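Local coordinates for lyase/mutase (Burkholderia cenocepacia, PDB 4LSB), which belongs to the phosphoenolpyruvate phosphomutase family of TIM-barrel lyases and mutases and carries a bound magnesium ion, at residues Glu20-Leu25 against Phe51-Thr56; Thr110-Ala115 against Val149-Ala154; Leu161-Glu166 against Val183-Ala188; Asp202-Val207 against Val215-Gly220; Thr258-Arg261 against Thr265-Phe268. All blocks are in the same frame, centred on the assembly; numbering follows the deposited sequence.

Interaction 1: residues Glu20-Leu25 against Phe51-Thr56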
# COMPACT_ATOMS: atom_id res chain seq x y z
N GLU B 20 -1.75 28.38 2.45
CA GLU B 20 -0.75 29.43 2.34
C GLU B 20 0.65 28.87 2.30
O GLU B 20 1.49 29.38 1.54
CB GLU B 20 -0.84 30.42 3.51
CG GLU B 20 0.20 31.55 3.40
CD GLU B 20 0.16 32.34 2.08
OE1 GLU B 20 -0.93 32.62 1.52
OE2 GLU B 20 1.27 32.71 1.59
N ALA B 21 0.94 27.90 3.14
CA ALA B 21 2.25 27.26 3.10
C ALA B 21 2.53 26.67 1.69
O ALA B 21 3.63 26.78 1.12
CB ALA B 21 2.35 26.21 4.19
N PHE B 22 1.50 26.06 1.11
CA PHE B 22 1.64 25.42 -0.20
C PHE B 22 1.91 26.45 -1.28
O PHE B 22 2.80 26.26 -2.11
CB PHE B 22 0.42 24.61 -0.54
CG PHE B 22 0.60 23.74 -1.75
CD1 PHE B 22 1.66 22.83 -1.82
CD2 PHE B 22 -0.26 23.82 -2.80
CE1 PHE B 22 1.82 22.00 -2.94
CE2 PHE B 22 -0.11 22.99 -3.92
CZ PHE B 22 0.93 22.09 -3.98
N ARG B 23 1.13 27.54 -1.29
CA ARG B 23 1.32 28.58 -2.30
C ARG B 23 2.76 29.16 -2.18
O ARG B 23 3.41 29.36 -3.20
CB ARG B 23 0.27 29.71 -2.14
CG ARG B 23 0.33 30.81 -3.21
CD ARG B 23 -0.20 32.18 -2.71
NE ARG B 23 0.65 32.68 -1.62
CZ ARG B 23 1.82 33.34 -1.76
NH1 ARG B 23 2.30 33.66 -2.97
NH2 ARG B 23 2.51 33.70 -0.69
N ALA B 24 3.21 29.38 -0.95
CA ALA B 24 4.55 29.91 -0.64
C ALA B 24 5.70 29.02 -1.14
O ALA B 24 6.76 29.55 -1.49
CB ALA B 24 4.70 30.17 0.85
N LEU B 25 5.51 27.70 -1.12
CA LEU B 25 6.52 26.77 -1.68
C LEU B 25 6.81 27.13 -3.09
O LEU B 25 7.95 26.96 -3.52
CB LEU B 25 6.09 25.29 -1.65
CG LEU B 25 5.93 24.71 -0.28
CD1 LEU B 25 5.32 23.34 -0.22
CD2 LEU B 25 7.30 24.75 0.42
N PHE B 51 9.35 16.00 3.77
CA PHE B 51 8.69 16.65 2.61
C PHE B 51 7.69 17.67 3.12
O PHE B 51 7.23 17.58 4.29
CB PHE B 51 8.11 15.63 1.65
CG PHE B 51 9.14 14.87 0.91
CD1 PHE B 51 9.79 15.44 -0.17
CD2 PHE B 51 9.48 13.58 1.30
CE1 PHE B 51 10.76 14.72 -0.87
CE2 PHE B 51 10.48 12.88 0.63
CZ PHE B 51 11.11 13.46 -0.47
N GLU B 52 7.44 18.69 2.30
CA GLU B 52 6.62 19.83 2.73
C GLU B 52 5.21 19.86 2.13
O GLU B 52 4.39 20.70 2.50
CB GLU B 52 7.34 21.13 2.41
CG GLU B 52 8.47 21.41 3.40
CD GLU B 52 9.29 22.61 2.97
OE1 GLU B 52 8.97 23.72 3.42
OE2 GLU B 52 10.20 22.48 2.15
N ALA B 53 4.95 18.94 1.22
CA ALA B 53 3.65 18.80 0.60
C ALA B 53 3.57 17.42 0.06
O ALA B 53 4.61 16.78 -0.12
CB ALA B 53 3.54 19.79 -0.53
N LEU B 54 2.37 16.97 -0.23
CA LEU B 54 2.16 15.65 -0.88
C LEU B 54 1.21 15.82 -2.06
O LEU B 54 0.38 16.72 -2.05
CB LEU B 54 1.54 14.65 0.15
CG LEU B 54 2.29 14.52 1.47
CD1 LEU B 54 1.49 13.68 2.44
CD2 LEU B 54 3.63 13.89 1.26
N ALA B 55 1.32 14.94 -3.06
CA ALA B 55 0.41 14.89 -4.16
C ALA B 55 -0.16 13.49 -4.29
O ALA B 55 0.56 12.46 -4.21
CB ALA B 55 1.09 15.30 -5.45
N THR B 56 -1.45 13.40 -4.55
CA THR B 56 -2.04 12.08 -4.76
C THR B 56 -1.65 11.62 -6.15
O THR B 56 -1.11 12.41 -6.97
CB THR B 56 -3.55 12.09 -4.57
OG1 THR B 56 -4.13 12.90 -5.55
CG2 THR B 56 -3.94 12.61 -3.19

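Interaction 2: residues Thr110-Ala115 against Val149-Ala154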
# COMPACT_ATOMS: atom_id res chain seq x y z
N THR B 110 -15.95 19.45 -9.23
CA THR B 110 -14.83 18.62 -8.75
C THR B 110 -13.83 19.43 -7.90
O THR B 110 -13.37 18.97 -6.82
CB THR B 110 -14.15 17.93 -9.95
OG1 THR B 110 -15.04 16.97 -10.50
CG2 THR B 110 -12.91 17.20 -9.49
N ILE B 111 -13.49 20.63 -8.34
CA ILE B 111 -12.62 21.49 -7.55
C ILE B 111 -13.23 21.79 -6.17
O ILE B 111 -12.57 21.69 -5.13
CB ILE B 111 -12.31 22.85 -8.25
CG1 ILE B 111 -11.48 22.64 -9.52
CG2 ILE B 111 -11.62 23.82 -7.28
CD1 ILE B 111 -10.12 21.97 -9.27
N ARG B 112 -14.51 22.14 -6.12
CA ARG B 112 -15.16 22.43 -4.82
C ARG B 112 -15.14 21.24 -3.90
O ARG B 112 -14.89 21.37 -2.72
CB ARG B 112 -16.61 22.85 -4.99
CG ARG B 112 -16.84 24.16 -5.68
CD ARG B 112 -18.30 24.58 -5.47
NE ARG B 112 -19.15 23.95 -6.49
CZ ARG B 112 -19.25 24.39 -7.76
NH1 ARG B 112 -18.58 25.48 -8.13
NH2 ARG B 112 -20.02 23.73 -8.64
N LEU B 113 -15.47 20.08 -4.46
CA LEU B 113 -15.46 18.84 -3.69
C LEU B 113 -14.07 18.45 -3.19
O LEU B 113 -13.91 17.92 -2.10
CB LEU B 113 -16.05 17.69 -4.52
CG LEU B 113 -17.57 17.82 -4.77
CD1 LEU B 113 -18.01 16.83 -5.84
CD2 LEU B 113 -18.37 17.69 -3.48
N ALA B 114 -13.06 18.71 -4.00
CA ALA B 114 -11.70 18.34 -3.62
C ALA B 114 -11.27 19.23 -2.48
O ALA B 114 -10.67 18.78 -1.53
CB ALA B 114 -10.74 18.49 -4.78
N ALA B 115 -11.65 20.51 -2.53
CA ALA B 115 -11.35 21.41 -1.42
C ALA B 115 -12.08 20.98 -0.16
O ALA B 115 -11.49 20.96 0.93
CB ALA B 115 -11.68 22.86 -1.79
N VAL B 149 -10.67 27.58 -12.29
CA VAL B 149 -10.11 28.76 -11.66
C VAL B 149 -11.17 29.52 -10.88
O VAL B 149 -10.94 29.99 -9.76
CB VAL B 149 -9.46 29.66 -12.74
CG1 VAL B 149 -9.27 31.11 -12.25
CG2 VAL B 149 -8.14 29.04 -13.19
N ASP B 150 -12.35 29.70 -11.47
CA ASP B 150 -13.41 30.41 -10.78
C ASP B 150 -13.83 29.71 -9.50
O ASP B 150 -14.07 30.37 -8.48
CB ASP B 150 -14.65 30.60 -11.66
CG ASP B 150 -14.42 31.57 -12.79
OD1 ASP B 150 -13.52 32.43 -12.70
OD2 ASP B 150 -15.16 31.44 -13.78
N ALA B 151 -13.94 28.39 -9.53
CA ALA B 151 -14.20 27.64 -8.32
C ALA B 151 -13.08 27.84 -7.31
O ALA B 151 -13.33 28.00 -6.13
CB ALA B 151 -14.34 26.17 -8.63
N ALA B 152 -11.84 27.72 -7.77
CA ALA B 152 -10.66 27.90 -6.90
C ALA B 152 -10.69 29.26 -6.26
O ALA B 152 -10.55 29.36 -5.04
CB ALA B 152 -9.37 27.70 -7.69
N ARG B 153 -10.97 30.32 -7.03
CA ARG B 153 -10.96 31.69 -6.45
C ARG B 153 -12.14 32.00 -5.52
O ARG B 153 -12.07 32.94 -4.72
CB ARG B 153 -10.86 32.77 -7.57
CG ARG B 153 -9.68 32.64 -8.53
CD ARG B 153 -8.28 32.54 -7.85
NE ARG B 153 -7.33 31.88 -8.77
CZ ARG B 153 -6.57 30.80 -8.53
NH1 ARG B 153 -6.49 30.20 -7.33
NH2 ARG B 153 -5.84 30.35 -9.52
N ALA B 154 -13.20 31.20 -5.58
CA ALA B 154 -14.32 31.35 -4.67
C ALA B 154 -14.07 30.73 -3.31
O ALA B 154 -14.88 30.87 -2.44
CB ALA B 154 -15.60 30.78 -5.29

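Interaction 3: residues Leu161-Glu166 against Val183-Ala188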
# COMPACT_ATOMS: atom_id res chain seq x y z
N LEU B 161 -4.13 25.75 -8.33
CA LEU B 161 -4.60 25.00 -9.48
C LEU B 161 -3.48 24.69 -10.48
O LEU B 161 -2.86 25.58 -11.02
CB LEU B 161 -5.76 25.65 -10.23
CG LEU B 161 -6.28 24.86 -11.45
CD1 LEU B 161 -7.09 23.64 -11.08
CD2 LEU B 161 -7.12 25.73 -12.38
N THR B 162 -3.27 23.39 -10.69
CA THR B 162 -2.34 22.93 -11.73
C THR B 162 -3.15 22.56 -12.97
O THR B 162 -4.04 21.72 -12.91
CB THR B 162 -1.50 21.73 -11.24
OG1 THR B 162 -0.76 22.08 -10.09
CG2 THR B 162 -0.53 21.30 -12.32
N ALA B 163 -2.84 23.18 -14.11
CA ALA B 163 -3.44 22.85 -15.36
C ALA B 163 -2.46 21.95 -16.12
O ALA B 163 -1.27 22.28 -16.26
CB ALA B 163 -3.71 24.12 -16.17
N ARG B 164 -2.96 20.77 -16.49
CA ARG B 164 -2.19 19.76 -17.25
C ARG B 164 -2.53 19.71 -18.74
O ARG B 164 -3.69 19.71 -19.17
CB ARG B 164 -2.40 18.37 -16.64
CG ARG B 164 -1.54 18.09 -15.42
CD ARG B 164 -1.81 16.78 -14.70
NE ARG B 164 -1.61 15.63 -15.58
CZ ARG B 164 -1.47 14.40 -15.15
NH1 ARG B 164 -1.45 14.10 -13.87
NH2 ARG B 164 -1.33 13.44 -16.04
N CYS B 165 -1.48 19.64 -19.54
CA CYS B 165 -1.61 19.35 -20.97
C CYS B 165 -1.01 17.97 -21.24
O CYS B 165 0.18 17.71 -20.97
CB CYS B 165 -0.94 20.42 -21.83
SG CYS B 165 -0.95 19.92 -23.57
N GLU B 166 -1.85 17.08 -21.77
CA GLU B 166 -1.50 15.68 -21.82
C GLU B 166 -0.96 15.23 -23.17
O GLU B 166 -0.80 14.04 -23.40
CB GLU B 166 -2.72 14.84 -21.43
CG GLU B 166 -3.27 15.19 -20.08
CD GLU B 166 -2.31 14.86 -18.95
OE1 GLU B 166 -2.08 13.65 -18.71
OE2 GLU B 166 -1.80 15.79 -18.28
N VAL B 183 0.32 28.10 -21.89
CA VAL B 183 0.22 29.55 -21.82
C VAL B 183 -1.28 30.00 -21.76
O VAL B 183 -1.65 30.93 -21.05
CB VAL B 183 0.91 30.18 -23.06
CG1 VAL B 183 0.53 31.64 -23.20
CG2 VAL B 183 2.40 30.00 -22.95
N ALA B 184 -2.12 29.31 -22.49
CA ALA B 184 -3.54 29.66 -22.51
C ALA B 184 -4.21 29.34 -21.16
O ALA B 184 -5.08 30.08 -20.69
CB ALA B 184 -4.24 28.95 -23.63
N TYR B 185 -3.80 28.22 -20.58
CA TYR B 185 -4.25 27.83 -19.25
C TYR B 185 -3.76 28.83 -18.18
O TYR B 185 -4.52 29.19 -17.29
CB TYR B 185 -3.80 26.39 -18.93
CG TYR B 185 -4.20 25.30 -19.93
CD1 TYR B 185 -5.22 25.51 -20.89
CD2 TYR B 185 -3.58 24.06 -19.93
CE1 TYR B 185 -5.60 24.52 -21.80
CE2 TYR B 185 -3.96 23.06 -20.81
CZ TYR B 185 -4.98 23.30 -21.76
OH TYR B 185 -5.33 22.33 -22.68
N ARG B 186 -2.52 29.28 -18.28
CA ARG B 186 -1.96 30.30 -17.39
C ARG B 186 -2.81 31.58 -17.55
O ARG B 186 -3.19 32.21 -16.57
CB ARG B 186 -0.50 30.58 -17.75
CG ARG B 186 0.18 31.60 -16.87
CD ARG B 186 1.30 32.28 -17.60
NE ARG B 186 0.82 33.23 -18.61
CZ ARG B 186 1.50 33.56 -19.71
NH1 ARG B 186 2.67 33.02 -19.96
NH2 ARG B 186 1.01 34.46 -20.56
N ASP B 187 -3.11 31.95 -18.80
CA ASP B 187 -3.86 33.18 -19.00
C ASP B 187 -5.29 33.06 -18.50
O ASP B 187 -5.87 34.05 -18.07
CB ASP B 187 -3.85 33.60 -20.46
CG ASP B 187 -2.50 34.08 -20.90
OD1 ASP B 187 -1.62 34.30 -20.03
OD2 ASP B 187 -2.31 34.19 -22.13
N ALA B 188 -5.83 31.85 -18.50
CA ALA B 188 -7.11 31.62 -17.87
C ALA B 188 -7.11 31.64 -16.33
O ALA B 188 -8.18 31.65 -15.75
CB ALA B 188 -7.72 30.35 -18.40

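Interaction 4: residues Asp202-Val207 against Val215-Gly220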
# COMPACT_ATOMS: atom_id res chain seq x y z
N ASP B 202 16.32 20.71 -22.84
CA ASP B 202 16.12 21.89 -23.69
C ASP B 202 14.65 22.17 -23.90
O ASP B 202 14.26 23.33 -23.92
CB ASP B 202 16.78 21.71 -25.08
CG ASP B 202 18.32 21.75 -25.02
OD1 ASP B 202 18.90 22.29 -24.04
OD2 ASP B 202 18.94 21.30 -26.01
N GLU B 203 13.84 21.12 -24.06
CA GLU B 203 12.37 21.29 -24.18
C GLU B 203 11.77 21.87 -22.87
O GLU B 203 10.98 22.81 -22.89
CB GLU B 203 11.70 19.98 -24.57
CG GLU B 203 12.04 19.51 -25.99
CD GLU B 203 11.03 18.54 -26.61
OE1 GLU B 203 10.22 17.95 -25.89
OE2 GLU B 203 11.04 18.35 -27.86
N ILE B 204 12.20 21.34 -21.74
CA ILE B 204 11.76 21.87 -20.43
C ILE B 204 12.11 23.35 -20.23
O ILE B 204 11.29 24.16 -19.78
CB ILE B 204 12.37 21.04 -19.27
CG1 ILE B 204 11.78 19.65 -19.21
CG2 ILE B 204 12.16 21.72 -17.93
CD1 ILE B 204 12.56 18.70 -18.35
N ALA B 205 13.35 23.73 -20.53
CA ALA B 205 13.73 25.13 -20.37
C ALA B 205 12.90 26.07 -21.23
O ALA B 205 12.63 27.19 -20.86
CB ALA B 205 15.19 25.31 -20.66
N ALA B 206 12.52 25.62 -22.42
CA ALA B 206 11.65 26.40 -23.31
C ALA B 206 10.25 26.55 -22.75
O ALA B 206 9.61 27.57 -22.93
CB ALA B 206 11.58 25.75 -24.67
N VAL B 207 9.74 25.48 -22.18
CA VAL B 207 8.46 25.55 -21.43
C VAL B 207 8.51 26.58 -20.29
O VAL B 207 7.65 27.44 -20.23
CB VAL B 207 8.02 24.19 -20.84
CG1 VAL B 207 6.73 24.34 -20.07
CG2 VAL B 207 7.77 23.24 -21.98
N VAL B 215 6.14 25.94 -13.09
CA VAL B 215 5.97 24.71 -13.87
C VAL B 215 6.31 23.49 -13.01
O VAL B 215 7.30 23.51 -12.26
CB VAL B 215 6.82 24.77 -15.16
CG1 VAL B 215 6.92 23.41 -15.87
CG2 VAL B 215 6.26 25.83 -16.09
N ASN B 216 5.48 22.44 -13.10
CA ASN B 216 5.77 21.15 -12.46
C ASN B 216 6.28 20.25 -13.57
O ASN B 216 5.72 20.23 -14.66
CB ASN B 216 4.46 20.56 -11.89
CG ASN B 216 4.63 19.19 -11.26
OD1 ASN B 216 4.68 19.09 -10.07
ND2 ASN B 216 4.62 18.11 -12.06
N VAL B 217 7.33 19.49 -13.26
CA VAL B 217 7.84 18.45 -14.14
C VAL B 217 7.80 17.13 -13.35
O VAL B 217 8.10 17.11 -12.15
CB VAL B 217 9.30 18.75 -14.53
CG1 VAL B 217 9.97 17.52 -15.10
CG2 VAL B 217 9.31 19.93 -15.50
N VAL B 218 7.36 16.06 -14.01
CA VAL B 218 7.32 14.73 -13.37
C VAL B 218 8.56 13.96 -13.81
O VAL B 218 8.98 14.04 -14.95
CB VAL B 218 6.04 13.93 -13.69
CG1 VAL B 218 5.90 13.64 -15.18
CG2 VAL B 218 6.03 12.63 -12.90
N MET B 219 9.14 13.25 -12.86
CA MET B 219 10.27 12.44 -13.10
C MET B 219 9.90 10.97 -12.88
O MET B 219 9.17 10.65 -11.93
CB MET B 219 11.44 12.85 -12.21
CG MET B 219 12.19 14.02 -12.78
SD MET B 219 13.16 13.54 -14.21
CE MET B 219 12.64 14.76 -15.40
N GLY B 220 10.42 10.13 -13.77
CA GLY B 220 10.30 8.68 -13.66
C GLY B 220 9.13 8.04 -14.39
O GLY B 220 8.83 6.85 -14.18

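Interaction 5: residues Thr258-Arg261 against Thr265-Phe268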
# COMPACT_ATOMS: atom_id res chain seq x y z
N THR B 258 9.53 -13.34 -6.42
CA THR B 258 10.35 -14.11 -7.35
C THR B 258 11.36 -14.95 -6.58
O THR B 258 11.55 -16.12 -6.87
CB THR B 258 11.08 -13.20 -8.36
OG1 THR B 258 10.11 -12.57 -9.20
CG2 THR B 258 12.09 -13.98 -9.25
N GLU B 259 11.99 -14.35 -5.57
CA GLU B 259 12.96 -15.08 -4.78
C GLU B 259 12.23 -16.24 -4.12
O GLU B 259 12.69 -17.41 -4.15
CB GLU B 259 13.59 -14.16 -3.70
CG GLU B 259 14.60 -14.92 -2.85
CD GLU B 259 15.11 -14.15 -1.64
OE1 GLU B 259 14.72 -12.98 -1.46
OE2 GLU B 259 15.93 -14.73 -0.91
N MET B 260 11.05 -15.96 -3.54
CA MET B 260 10.35 -17.03 -2.85
C MET B 260 9.92 -18.15 -3.76
O MET B 260 10.04 -19.35 -3.39
CB MET B 260 9.15 -16.51 -2.06
CG MET B 260 9.58 -15.70 -0.84
SD MET B 260 8.13 -15.19 0.11
CE MET B 260 7.45 -13.92 -0.92
N ARG B 261 9.38 -17.80 -4.93
CA ARG B 261 8.91 -18.82 -5.88
C ARG B 261 10.04 -19.63 -6.46
O ARG B 261 9.95 -20.83 -6.53
CB ARG B 261 8.12 -18.18 -7.03
CG ARG B 261 6.80 -17.56 -6.62
CD ARG B 261 5.75 -18.60 -6.28
NE ARG B 261 5.68 -19.62 -7.31
CZ ARG B 261 5.34 -20.88 -7.08
NH1 ARG B 261 5.03 -21.30 -5.85
NH2 ARG B 261 5.31 -21.72 -8.09
N THR B 265 13.64 -18.86 -0.65
CA THR B 265 14.42 -18.11 0.32
C THR B 265 13.78 -16.73 0.60
O THR B 265 12.91 -16.23 -0.17
CB THR B 265 15.90 -17.99 -0.12
OG1 THR B 265 15.98 -17.42 -1.46
CG2 THR B 265 16.59 -19.34 -0.09
N PHE B 266 14.19 -16.13 1.71
CA PHE B 266 13.58 -14.94 2.25
C PHE B 266 14.58 -13.83 2.53
O PHE B 266 14.39 -12.98 3.44
CB PHE B 266 12.86 -15.34 3.52
CG PHE B 266 11.88 -16.47 3.32
CD1 PHE B 266 10.62 -16.22 2.81
CD2 PHE B 266 12.22 -17.78 3.61
CE1 PHE B 266 9.71 -17.22 2.61
CE2 PHE B 266 11.32 -18.80 3.39
CZ PHE B 266 10.05 -18.52 2.89
N THR B 267 15.69 -13.83 1.78
CA THR B 267 16.76 -12.87 2.06
C THR B 267 16.32 -11.44 1.72
O THR B 267 16.88 -10.46 2.21
CB THR B 267 18.05 -13.21 1.28
OG1 THR B 267 17.84 -13.10 -0.14
CG2 THR B 267 18.55 -14.57 1.68
N PHE B 268 15.28 -11.33 0.91
CA PHE B 268 14.70 -10.04 0.68
C PHE B 268 14.34 -9.26 1.99
O PHE B 268 14.26 -8.06 2.01
CB PHE B 268 13.50 -10.19 -0.24
CG PHE B 268 12.27 -10.73 0.43
CD1 PHE B 268 11.48 -9.90 1.23
CD2 PHE B 268 11.90 -12.04 0.26
CE1 PHE B 268 10.33 -10.38 1.80
CE2 PHE B 268 10.75 -12.55 0.89
CZ PHE B 268 9.96 -11.70 1.63

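Interaction 1: residues Glu20-Leu25 against Phe51-Thr56
Phe22 and Ala53 lie where the last turns of helix 14-25 come closest to the loop leading into strand 54-55, their CA atoms 7.0 Å apart. In this TIM barrel the helix precedes the first strand, 32-34, and here it lies over the end of the barrel where strand 54-55 begins. Ala53 offers a single methyl, and two helix side chains one turn apart close on it. The ring of Phe22 reaches it because CG is anti to the backbone N (chi1 -170°), which swings the ring off the helix; CE1 comes to 3.7 Å from Ala53 CB, with the methyl oblique to the ring. Pro91, Ser93 and Ile34 also touch this ring, and His26 meets it edge-to-face, so Phe22 is buried against strands 32-34 and 92-95 and the loop at Pro91. Leu25, one turn on, meets the same methyl with CD1, 4.0 Å from Ala53 CB, and this branch also lies beside the carbonyl O of Glu52. No hydrogen bond joins the two segments, and the helix is held here by apolar contact. Glu52 stretches out beyond CG across the tip of Leu25, and its carboxylate is salt-bridged to Arg28 through OE2, while the other oxygen, OE1, is 3.6 Å from the CD2 methyl of Leu25.

Interaction 2: residues Thr110-Ala115 against Val149-Ala154
The guanidinium of Arg112 is the flat group that reaches across to Ala151, and it does so obliquely, presenting neither a face nor an edge: NH1 is 4.3 Å from Ala151 CB. Its polar business is elsewhere, since NH2 is salt-bridged to Glu109 one turn earlier on the same helix. The rest of the contact is aliphatic. Ile111 points toward the other helix, and its CG2 branch, anti to the backbone N (chi1 -66° to CG1), carries the touch. CG2 lies 3.8 Å from Ala151 CB and 3.9 Å from the backbone N of Ala152, so it rests on the helix surface beside the alanine methyl. With so small a side chain at Ala151 the backbones come close, Arg112 CA to Ala151 CA being 6.3 Å. The short helix axes approach to 9.0 Å and run in nearly the same sense, 34° apart. Helices 104-116 and 138-153 are consecutive outer helices of the TIM barrel, with strand 121-125 between them in the chain. Leu161 of strand 160-164 lies beneath, touching both Ile111 and Val149. Without a hydrogen bond or salt bridge between them, the two segments meet chiefly through apolar contact, with the charge of Arg112 on the exposed side, paired with Glu109.

Interaction 3: residues Leu161-Glu166 against Val183-Ala188
Ala163 and Tyr185 make the tight part of this contact: the two CB atoms are 3.6 Å apart, and the alanine methyl also lies 3.8 Å from CD2 of the tyrosine, oblique to the ring. Farther along the ring the fit relaxes. Tyr185 CE2 is 3.7 Å from the backbone O of Arg164 and 4.1 Å from Cys165 CB, so the ring runs alongside the end of the strand; its hydroxyl ends at hydrogen bonds with Asp126 and Arg181. Chi1 of -55° sets CG opposite the carbonyl carbon, and the ring then extends past Ala163 toward these two atoms. Strand 160-164 and helix 175-187 are the first two members of a beta-alpha-beta crossover that continues into strand 192-194, a repeating step of the TIM barrel. On the helix side turned from the strand, the packing gives way to charge: Arg186 bonds Asp187 OD1 through NH2, near exposed surface. The opposite flank of the strand is polar too. Arg164 points away from the helix, its side chain about 6 Å from the magnesium ion, and meets Glu166 side-on: NE to OE2 at 2.7 Å and NH2 to OE1 at 2.8 Å, the first bond 35° out of the carboxylate plane.

Interaction 4: residues Asp202-Val207 against Val215-Gly220
Ile204 meets Val217 through CG2 branches set by their first torsions: chi1 of -70° in Ile204 leaves CG2 trans to the backbone N, while chi1 of 164° in Val217 puts CG2 beside its own N, opposite the carbonyl carbon. The two methyls stand 4.2 Å apart. Val207 and Val215 form a second pair. Helix 201-211 and strand 215-218 are the later two members of a beta-alpha-beta crossover in the TIM barrel, the first being strand 192-194. The periodicities match simply: residues three apart on the helix face residues two apart on the strand, so both valines of the strand point outward to the helix. The backbones stay well separated, with 8.2 Å between the CA atoms of Ile204 and Val217, and branched aliphatic side chains bridge the gap without any hydrogen bond between the segments. Neighbouring helices add to the layer. Leu231 of helix 228-233 touches both Ile204 and Val217, and Leu175, Ile179 and Leu182 of helix 175-187 touch Val207. Asn216, between the two valines, turns to the other side of the strand, where it bonds Arg238 and Ser240. After the strand Met219 continues toward the dimer partner, packing on Phe266 of the second subunit as well as on Leu231. One helical turn beyond Ile204, the second pair meets methyl to methyl, with Val207 CG1 4.3 Å from Val215 CG2.

Interaction 5: residues Thr258-Arg261 against Thr265-Phe268
Glu259 crosses Thr265 and Thr267 at about a right angle, pushing an extended side chain into the loop 265-268. With chi1 at 179° its chain runs straight out from the helix to these residues, and donors approach its two oxygens from several directions. Thr265 OG1 donates along the anti lone pair of OE2 at 2.7 Å. Thr267 gives two bonds to the same oxygen: its backbone N at 2.8 Å on the syn side, tilted out of the carboxylate plane, and OG1 at 2.6 Å from above that plane. OE1 turns its syn lone pair to the backbone N of Phe268, 2.9 Å away with an N-H...O angle of 141°. Four bonds thus fix the carboxylate's rotation and would probably keep it ionised. This lies at the far end of helix 244-263, which projects from the TIM barrel to the second subunit, consistent with the helix-swapped dimers of this superfamily. Phe268's ring stands nearly upright to the carboxylate, 82° between planes, with OE1 at its edge. Met260, bent at its last torsion, makes Met-aromatic contacts with both phenylalanines: SD is 3.6 Å from Phe266 CE1, at an oblique approach, and 3.8 Å from Phe268 CE2, at that ring's edge. Leu226 of the second subunit packs on Phe266, and Arg261 makes a cation-pi contact with Phe51 of that subunit.

Interactions 1 to 5 follow one another along the chain without overlap. Interactions 1, 3 and 4 reach the same parallel barrel sheet, with centres about 14 to 19 Å apart, while interaction 2 joins two outer helices. Interactions 2 and 3 touch directly where helix 138-153 leads into strand 160-164. Interaction 5 stands apart, about 39 Å from interactions 1 and 4 and 48 Å from interaction 2, centre to centre, at the end of helix 244-263. Yet the dimer brings distant contacts together, since Arg261 meets Phe51, and Phe266 meets Met219, of the second subunit. The first four contacts lie within the barrel, and interaction 5 shapes the end of the helix that reaches the second subunit.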